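Local coordinates for Hcp1 family type VI secretion system effector (PDB 3V4H), which probably builds the hexameric rings of the type VI secretion tube, through which effectors are carried out of the cell, and may itself be exported, at residues D79-H84 against R146-F151; K101-V106 against V128-V133. All coordinates share one frame; numbering follows the deposited sequence. Where two conformers were deposited one is given.

After three earlier strands the chain runs through 79-84, within strand 76-85, then forms helix 90-99 and reaches 101-106, where it enters strand 103-111. A hairpin of strands brings it back to 128-133, and contact 2 closes there. Only after strand 128-138 does 146-151 return beside 79-84, so contact 1 closes the longer loop and contact 2 is nested inside it. Strands 128-138 and 146-152 are neighbours in one sheet, which makes the two contacts adjoin: Phe151 packs on Val128. Contact 1 builds the middle of the four-stranded sheet; contact 2 joins one of its two edge strands within the chain, 128-138, to the start of a strand in the six-stranded sheet.

Contact 1: residues D79-H84 against R146-F151; sequences DFCFAH and REEIRF
Phe80, Phe82 and His84 pair antiparallel with Phe151, Ile149 and Glu147, two backbone hydrogen bonds to each pair, the strand axes 4.5 Å apart at closest approach. The Ile149 N to Phe82 O bond, 2.6 Å long, is almost straight.

These six residues put their side chains on one face of the sheet. Phe80 and Phe151 run side by side, and Phe80 CB lies over the Phe151 ring, 3.9 Å from its centroid, as a CH-pi contact. With chi1 at 62°, Phe151 CG sits between the backbone N and the carbonyl carbon, which lays the ring face against Phe80 CB. Phe82 CE2 meets this ring at its edge, 4.0 Å from Phe151 CE2. One face of the Phe82 ring in turn carries Ile149 CB, whose branch CG2 lies 3.6 Å from Phe82 CE2; a beta-branched residue suits this place, having carbon to spare close to the backbone. Beyond it, His84 NE2 donates to Glu147 OE2 over 2.8 Å, meeting the oxygen on its anti side and out of the carboxylate plane. ND1 of the same ring is hydrogen-bonded to Asp87, and Ser90 of helix 90-99 to Glu147 OE2.

On the other face, Cys81 SG, in one of two conformers, lies beside the extended chain of Arg150. Within 146-151, that arginine forms a salt bridge, holding Glu148 OE1 side-on through NE and NH2 with the oxygen close to the guanidinium plane, the NE bond being 2.6 Å.

The chemistry is thus sorted by face. The aromatic side faces the core between the two sheets of the Hcp-type barrel, where Phe125 meets both Phe80 and Phe151. Its polar end is a buried His-carboxylate pair; with carboxylates at both ring nitrogens, Glu147 and Asp87, the imidazole is probably protonated.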
ATOM      1  N   ASP A  79       3.495  21.938 -10.614  1.00 56.96           N
ATOM      2  CA  ASP A  79       2.638  22.044 -11.777  1.00 55.14           C
ATOM      3  C   ASP A  79       1.258  21.993 -11.219  1.00 50.20           C
ATOM      4  O   ASP A  79       1.097  21.383 -10.200  1.00 47.21           O
ATOM      5  CB  ASP A  79       2.833  20.814 -12.687  1.00 57.86           C
ATOM      6  CG  ASP A  79       4.105  20.915 -13.532  1.00 62.34           C
ATOM      7  OD1 ASP A  79       4.680  21.996 -13.559  1.00 66.14           O
ATOM      8  OD2 ASP A  79       4.503  19.931 -14.188  1.00 66.34           O
ATOM      9  N   PHE A  80       0.296  22.677 -11.819  1.00 49.82           N
ATOM     10  CA  PHE A  80      -1.141  22.485 -11.450  1.00 46.44           C
ATOM     11  C   PHE A  80      -1.529  21.213 -12.147  1.00 48.12           C
ATOM     12  O   PHE A  80      -1.031  20.950 -13.243  1.00 48.92           O
ATOM     13  CB  PHE A  80      -2.014  23.655 -11.921  1.00 46.27           C
ATOM     14  CG  PHE A  80      -3.426  23.645 -11.357  1.00 48.50           C
ATOM     15  CD1 PHE A  80      -3.700  24.134 -10.089  1.00 46.45           C
ATOM     16  CD2 PHE A  80      -4.453  23.147 -12.107  1.00 48.80           C
ATOM     17  CE1 PHE A  80      -4.987  24.147  -9.618  1.00 48.34           C
ATOM     18  CE2 PHE A  80      -5.744  23.155 -11.625  1.00 48.64           C
ATOM     19  CZ  PHE A  80      -5.999  23.621 -10.375  1.00 44.90           C
ATOM     20  N   CYS A  81      -2.364  20.408 -11.460  0.50 45.96           N
ATOM     21  CA  CYS A  81      -2.851  19.100 -11.882  0.50 46.68           C
ATOM     22  C   CYS A  81      -4.374  19.123 -11.865  0.50 43.40           C
ATOM     23  O   CYS A  81      -4.975  19.704 -10.930  0.50 41.37           O
ATOM     24  CB  CYS A  81      -2.418  17.999 -10.881  0.50 47.04           C
ATOM     25  SG  CYS A  81      -0.664  17.502 -10.974  0.50 50.80           S
ATOM     26  N   PHE A  82      -4.992  18.578 -12.913  1.00 42.64           N
ATOM     27  CA  PHE A  82      -6.436  18.269 -12.880  1.00 43.54           C
ATOM     28  C   PHE A  82      -6.734  17.060 -13.729  1.00 45.54           C
ATOM     29  O   PHE A  82      -5.944  16.711 -14.626  1.00 45.52           O
ATOM     30  CB  PHE A  82      -7.308  19.447 -13.319  1.00 43.56           C
ATOM     31  CG  PHE A  82      -7.271  19.754 -14.762  1.00 43.83           C
ATOM     32  CD1 PHE A  82      -8.246  19.254 -15.617  1.00 45.78           C
ATOM     33  CD2 PHE A  82      -6.315  20.617 -15.283  1.00 46.28           C
ATOM     34  CE1 PHE A  82      -8.224  19.545 -16.978  1.00 46.00           C
ATOM     35  CE2 PHE A  82      -6.264  20.897 -16.635  1.00 47.85           C
ATOM     36  CZ  PHE A  82      -7.220  20.364 -17.488  1.00 49.43           C
ATOM     37  N   ALA A  83      -7.883  16.468 -13.427  1.00 40.76           N
ATOM     38  CA  ALA A  83      -8.507  15.352 -14.104  1.00 42.62           C
ATOM     39  C   ALA A  83      -9.839  15.760 -14.735  1.00 42.91           C
ATOM     40  O   ALA A  83     -10.654  16.487 -14.118  1.00 45.31           O
ATOM     41  CB  ALA A  83      -8.804  14.233 -13.079  1.00 40.90           C
ATOM     42  N   HIS A  84     -10.120  15.241 -15.926  1.00 45.31           N
ATOM     43  CA  HIS A  84     -11.455  15.358 -16.561  1.00 45.56           C
ATOM     44  C   HIS A  84     -11.750  14.102 -17.351  1.00 47.92           C
ATOM     45  O   HIS A  84     -10.862  13.304 -17.593  1.00 47.86           O
ATOM     46  CB  HIS A  84     -11.516  16.617 -17.478  1.00 45.56           C
ATOM     47  CG  HIS A  84     -10.646  16.524 -18.717  1.00 48.55           C
ATOM     48  ND1 HIS A  84     -11.135  16.678 -19.965  1.00 47.36           N
ATOM     49  CD2 HIS A  84      -9.303  16.193 -18.864  1.00 49.88           C
ATOM     50  CE1 HIS A  84     -10.144  16.460 -20.845  1.00 52.06           C
ATOM     51  NE2 HIS A  84      -9.028  16.184 -20.174  1.00 49.19           N
ATOM     52  N   ARG A 146     -10.782   8.659 -18.288  1.00 49.54           N
ATOM     53  CA  ARG A 146     -10.461   9.984 -17.830  1.00 54.39           C
ATOM     54  C   ARG A 146      -9.013  10.257 -18.054  1.00 50.91           C
ATOM     55  O   ARG A 146      -8.265   9.364 -18.375  1.00 55.14           O
ATOM     56  CB  ARG A 146     -10.804  10.131 -16.374  1.00 59.83           C
ATOM     57  CG  ARG A 146     -10.019   9.269 -15.428  1.00 64.02           C
ATOM     58  CD  ARG A 146     -10.569   9.514 -14.033  1.00 70.71           C
ATOM     59  NE  ARG A 146     -11.906   8.944 -13.873  1.00 78.07           N
ATOM     60  CZ  ARG A 146     -12.745   9.226 -12.870  1.00 90.37           C
ATOM     61  NH1 ARG A 146     -12.412  10.115 -11.929  1.00 89.51           N
ATOM     62  NH2 ARG A 146     -13.936   8.622 -12.807  1.00 93.12           N
ATOM     63  N   GLU A 147      -8.624  11.489 -17.831  1.00 49.49           N
ATOM     64  CA  GLU A 147      -7.305  11.928 -18.149  1.00 49.60           C
ATOM     65  C   GLU A 147      -6.855  12.999 -17.121  1.00 48.72           C
ATOM     66  O   GLU A 147      -7.621  13.844 -16.699  1.00 48.15           O
ATOM     67  CB  GLU A 147      -7.423  12.498 -19.574  1.00 51.34           C
ATOM     68  CG  GLU A 147      -6.342  13.377 -20.073  1.00 53.68           C
ATOM     69  CD  GLU A 147      -6.605  13.781 -21.541  1.00 59.85           C
ATOM     70  OE1 GLU A 147      -6.348  12.928 -22.420  1.00 58.79           O
ATOM     71  OE2 GLU A 147      -7.085  14.929 -21.795  1.00 61.90           O
ATOM     72  N   GLU A 148      -5.635  12.871 -16.670  1.00 48.84           N
ATOM     73  CA  GLU A 148      -5.031  13.798 -15.796  1.00 52.07           C
ATOM     74  C   GLU A 148      -4.128  14.686 -16.647  1.00 54.12           C
ATOM     75  O   GLU A 148      -3.370  14.198 -17.508  1.00 56.35           O
ATOM     76  CB  GLU A 148      -4.229  13.071 -14.732  1.00 54.77           C
ATOM     77  CG  GLU A 148      -3.212  13.973 -14.069  1.00 61.19           C
ATOM     78  CD  GLU A 148      -2.424  13.300 -12.974  1.00 69.05           C
ATOM     79  OE1 GLU A 148      -1.177  13.552 -12.975  1.00 67.38           O
ATOM     80  OE2 GLU A 148      -3.051  12.555 -12.134  1.00 65.68           O
ATOM     81  N   ILE A 149      -4.202  15.986 -16.373  1.00 53.08           N
ATOM     82  CA  ILE A 149      -3.398  17.016 -17.041  1.00 52.73           C
ATOM     83  C   ILE A 149      -2.663  17.796 -15.946  1.00 53.72           C
ATOM     84  O   ILE A 149      -3.274  18.121 -14.897  1.00 47.65           O
ATOM     85  CB  ILE A 149      -4.292  17.906 -17.912  1.00 55.63           C
ATOM     86  CG1 ILE A 149      -4.731  17.110 -19.148  1.00 61.42           C
ATOM     87  CG2 ILE A 149      -3.545  19.167 -18.348  1.00 55.64           C
ATOM     88  CD1 ILE A 149      -6.155  17.376 -19.558  1.00 68.24           C
ATOM     89  N   ARG A 150      -1.347  17.928 -16.138  1.00 47.79           N
ATOM     90  CA  ARG A 150      -0.475  18.814 -15.392  1.00 53.66           C
ATOM     91  C   ARG A 150       0.063  19.918 -16.283  1.00 51.24           C
ATOM     92  O   ARG A 150       0.297  19.685 -17.467  1.00 54.67           O
ATOM     93  CB  ARG A 150       0.727  18.055 -14.887  1.00 55.28           C
ATOM     94  CG  ARG A 150       0.291  16.843 -14.122  1.00 59.76           C
ATOM     95  CD  ARG A 150       1.383  16.264 -13.271  1.00 66.91           C
ATOM     96  NE  ARG A 150       0.864  15.081 -12.590  1.00 75.15           N
ATOM     97  CZ  ARG A 150       1.569  14.325 -11.764  1.00 79.60           C
ATOM     98  NH1 ARG A 150       2.841  14.616 -11.502  1.00 82.18           N
ATOM     99  NH2 ARG A 150       0.995  13.271 -11.198  1.00 82.50           N
ATOM    100  N   PHE A 151       0.250  21.111 -15.731  1.00 51.24           N
ATOM    101  CA  PHE A 151       0.793  22.233 -16.530  1.00 54.21           C
ATOM    102  C   PHE A 151       1.683  23.201 -15.775  1.00 53.80           C
ATOM    103  O   PHE A 151       1.585  23.359 -14.550  1.00 55.03           O
ATOM    104  CB  PHE A 151      -0.309  22.980 -17.303  1.00 53.65           C
ATOM    105  CG  PHE A 151      -1.386  23.641 -16.444  1.00 51.38           C
ATOM    106  CD1 PHE A 151      -1.155  24.835 -15.798  1.00 52.51           C
ATOM    107  CD2 PHE A 151      -2.654  23.116 -16.394  1.00 50.41           C
ATOM    108  CE1 PHE A 151      -2.153  25.475 -15.087  1.00 48.74           C
ATOM    109  CE2 PHE A 151      -3.665  23.740 -15.671  1.00 49.45           C
ATOM    110  CZ  PHE A 151      -3.409  24.935 -15.035  1.00 50.02           C
TER

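Contact 2: residues K101-V106 against V128-V133; sequences KHIKNV and VIITRV
Ile103 and Val128 form a single antiparallel hydrogen-bonded pair, each amide finding the other's carbonyl. Val128 N reaches Ile103 O at 2.7 Å, and Ile103 N returns to Val128 O at 2.8 Å, both donors lying in the carbonyl planes. Val128 O also receives a CA-H contact from His102, 3.5 Å from its CA. The chain then turns a corner at Lys104, whose backbone bonds to Asp127 instead.

The His102 ring takes Ile129 over one face, with CG1 3.9 Å from the ring centroid; its ND1 is hydrogen-bonded to Asp127, which helps fix the ring's rotation. On the face that carries Ile103 and Val128, Ile103 CD1 touches Ile130 CD1 at 3.6 Å, while Val106 CG2 meets Val128 CG2, also at 3.6 Å, their side chains crossing near a right angle. Compact branched residues suit this buried corner. Further along, Thr131 OG1 is hydrogen-bonded to Asp79 and weakly to Arg150 O, and Thr131 with Arg132 makes a classic beta bulge facing Arg150.

Ile103 and Ile130 pack against Tyr96 of helix 90-99, Val106 against Ile31 and Ile33 of strand 29-33, and Arg132 and Val133 extend the sheet onto a strand of a neighbouring subunit.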
ATOM      1  N   LYS A 101       3.561  23.982 -26.750  1.00 81.84           N
ATOM      2  CA  LYS A 101       2.905  25.157 -27.295  1.00 84.39           C
ATOM      3  C   LYS A 101       2.386  25.969 -26.113  1.00 81.90           C
ATOM      4  O   LYS A 101       1.837  25.414 -25.179  1.00 73.39           O
ATOM      5  CB  LYS A 101       1.749  24.687 -28.173  1.00 87.85           C
ATOM      6  CG  LYS A 101       1.327  25.646 -29.266  1.00 93.35           C
ATOM      7  CD  LYS A 101      -0.191  25.777 -29.318  1.00 92.91           C
ATOM      8  CE  LYS A 101      -0.695  26.150 -30.705  1.00 96.98           C
ATOM      9  NZ  LYS A 101      -0.916  24.907 -31.491  1.00 97.04           N
ATOM     10  N   HIS A 102       2.555  27.278 -26.131  1.00 80.84           N
ATOM     11  CA  HIS A 102       2.208  28.066 -24.954  1.00 79.93           C
ATOM     12  C   HIS A 102       0.767  28.426 -25.025  1.00 76.67           C
ATOM     13  O   HIS A 102       0.209  28.560 -26.105  1.00 77.55           O
ATOM     14  CB  HIS A 102       3.070  29.323 -24.842  1.00 87.48           C
ATOM     15  CG  HIS A 102       4.513  29.046 -24.487  1.00 90.83           C
ATOM     16  ND1 HIS A 102       5.268  29.921 -23.808  1.00 94.34           N
ATOM     17  CD2 HIS A 102       5.322  27.939 -24.737  1.00 91.31           C
ATOM     18  CE1 HIS A 102       6.505  29.410 -23.638  1.00 96.21           C
ATOM     19  NE2 HIS A 102       6.536  28.197 -24.209  1.00 94.34           N
ATOM     20  N   ILE A 103       0.154  28.563 -23.853  1.00 74.62           N
ATOM     21  CA  ILE A 103      -1.261  28.898 -23.708  1.00 71.99           C
ATOM     22  C   ILE A 103      -1.300  30.159 -22.863  1.00 71.47           C
ATOM     23  O   ILE A 103      -0.646  30.215 -21.821  1.00 73.33           O
ATOM     24  CB  ILE A 103      -2.028  27.778 -22.982  1.00 66.33           C
ATOM     25  CG1 ILE A 103      -2.058  26.478 -23.811  1.00 65.66           C
ATOM     26  CG2 ILE A 103      -3.449  28.231 -22.631  1.00 66.35           C
ATOM     27  CD1 ILE A 103      -2.539  25.238 -23.021  1.00 61.50           C
ATOM     28  N   LYS A 104      -2.060  31.162 -23.289  1.00 73.18           N
ATOM     29  CA  LYS A 104      -1.932  32.504 -22.696  1.00 73.44           C
ATOM     30  C   LYS A 104      -2.577  32.620 -21.317  1.00 71.63           C
ATOM     31  O   LYS A 104      -1.975  33.166 -20.396  1.00 68.34           O
ATOM     32  CB  LYS A 104      -2.522  33.552 -23.626  1.00 79.50           C
ATOM     33  CG  LYS A 104      -1.722  33.743 -24.899  1.00 84.23           C
ATOM     34  CD  LYS A 104      -1.880  35.163 -25.416  1.00 89.67           C
ATOM     35  CE  LYS A 104      -1.040  35.424 -26.651  1.00 93.50           C
ATOM     36  NZ  LYS A 104      -1.005  36.878 -26.968  1.00 98.38           N
ATOM     37  N   ASN A 105      -3.789  32.083 -21.186  1.00 68.08           N
ATOM     38  CA  ASN A 105      -4.593  32.232 -19.986  1.00 67.46           C
ATOM     39  C   ASN A 105      -5.308  30.927 -19.727  1.00 63.52           C
ATOM     40  O   ASN A 105      -5.794  30.296 -20.677  1.00 61.10           O
ATOM     41  CB  ASN A 105      -5.668  33.306 -20.173  1.00 69.30           C
ATOM     42  CG  ASN A 105      -5.099  34.674 -20.424  1.00 74.53           C
ATOM     43  OD1 ASN A 105      -4.680  35.338 -19.484  1.00 79.29           O
ATOM     44  ND2 ASN A 105      -5.091  35.120 -21.691  1.00 75.06           N
ATOM     45  N   VAL A 106      -5.342  30.541 -18.448  1.00 61.32           N
ATOM     46  CA  VAL A 106      -6.117  29.427 -17.952  1.00 59.71           C
ATOM     47  C   VAL A 106      -6.791  29.924 -16.690  1.00 58.82           C
ATOM     48  O   VAL A 106      -6.139  30.572 -15.858  1.00 57.44           O
ATOM     49  CB  VAL A 106      -5.232  28.216 -17.603  1.00 60.13           C
ATOM     50  CG1 VAL A 106      -6.052  27.119 -16.911  1.00 56.08           C
ATOM     51  CG2 VAL A 106      -4.569  27.657 -18.861  1.00 60.30           C
ATOM     52  N   VAL A 128       0.908  29.251 -19.856  1.00 63.98           N
ATOM     53  CA  VAL A 128       0.821  27.850 -19.432  1.00 62.18           C
ATOM     54  C   VAL A 128       1.407  26.896 -20.486  1.00 63.67           C
ATOM     55  O   VAL A 128       1.246  27.118 -21.699  1.00 65.95           O
ATOM     56  CB  VAL A 128      -0.646  27.469 -19.169  1.00 61.46           C
ATOM     57  CG1 VAL A 128      -0.785  25.957 -19.010  1.00 61.13           C
ATOM     58  CG2 VAL A 128      -1.171  28.200 -17.933  1.00 60.62           C
ATOM     59  N   ILE A 129       2.132  25.883 -20.024  1.00 61.18           N
ATOM     60  CA  ILE A 129       2.640  24.810 -20.886  1.00 62.91           C
ATOM     61  C   ILE A 129       2.183  23.483 -20.294  1.00 61.33           C
ATOM     62  O   ILE A 129       2.296  23.262 -19.093  1.00 59.21           O
ATOM     63  CB  ILE A 129       4.166  24.820 -20.986  1.00 66.28           C
ATOM     64  CG1 ILE A 129       4.631  26.131 -21.630  1.00 68.76           C
ATOM     65  CG2 ILE A 129       4.672  23.615 -21.783  1.00 68.80           C
ATOM     66  CD1 ILE A 129       6.131  26.294 -21.679  1.00 69.97           C
ATOM     67  N   ILE A 130       1.623  22.633 -21.140  1.00 62.27           N
ATOM     68  CA  ILE A 130       1.110  21.350 -20.737  1.00 60.67           C
ATOM     69  C   ILE A 130       2.265  20.398 -20.667  1.00 61.42           C
ATOM     70  O   ILE A 130       2.901  20.118 -21.666  1.00 68.93           O
ATOM     71  CB  ILE A 130       0.004  20.874 -21.679  1.00 62.58           C
ATOM     72  CG1 ILE A 130      -1.140  21.887 -21.628  1.00 63.00           C
ATOM     73  CG2 ILE A 130      -0.548  19.497 -21.246  1.00 54.89           C
ATOM     74  CD1 ILE A 130      -2.141  21.679 -22.728  1.00 69.49           C
ATOM     75  N   THR A 131       2.558  19.954 -19.453  1.00 59.97           N
ATOM     76  CA  THR A 131       3.746  19.166 -19.136  1.00 60.21           C
ATOM     77  C   THR A 131       3.481  17.657 -19.072  1.00 61.78           C
ATOM     78  O   THR A 131       4.421  16.858 -19.153  1.00 63.95           O
ATOM     79  CB  THR A 131       4.232  19.575 -17.765  1.00 59.68           C
ATOM     80  OG1 THR A 131       3.120  19.444 -16.841  1.00 55.95           O
ATOM     81  CG2 THR A 131       4.705  21.019 -17.825  1.00 59.48           C
ATOM     82  N   ARG A 132       2.218  17.271 -18.923  1.00 60.22           N
ATOM     83  CA  ARG A 132       1.841  15.837 -18.784  1.00 62.70           C
ATOM     84  C   ARG A 132       0.394  15.546 -19.168  1.00 56.52           C
ATOM     85  O   ARG A 132      -0.495  16.296 -18.815  1.00 53.48           O
ATOM     86  CB  ARG A 132       2.101  15.344 -17.365  1.00 65.55           C
ATOM     87  CG  ARG A 132       2.843  14.010 -17.348  1.00 76.32           C
ATOM     88  CD  ARG A 132       2.899  13.375 -15.957  1.00 82.74           C
ATOM     89  NE  ARG A 132       4.208  13.604 -15.330  1.00 94.05           N
ATOM     90  CZ  ARG A 132       4.533  13.254 -14.085  1.00100.94           C
ATOM     91  NH1 ARG A 132       3.652  12.638 -13.299  1.00101.06           N
ATOM     92  NH2 ARG A 132       5.756  13.510 -13.626  1.00106.28           N
ATOM     93  N   VAL A 133       0.186  14.472 -19.932  1.00 57.47           N
ATOM     94  CA  VAL A 133      -1.144  13.952 -20.254  1.00 54.93           C
ATOM     95  C   VAL A 133      -1.195  12.432 -20.015  1.00 57.24           C
ATOM     96  O   VAL A 133      -0.559  11.671 -20.750  1.00 54.61           O
ATOM     97  CB  VAL A 133      -1.545  14.219 -21.720  1.00 57.65           C
ATOM     98  CG1 VAL A 133      -2.995  13.761 -21.931  1.00 58.16           C
ATOM     99  CG2 VAL A 133      -1.335  15.695 -22.107  1.00 55.26           C
TER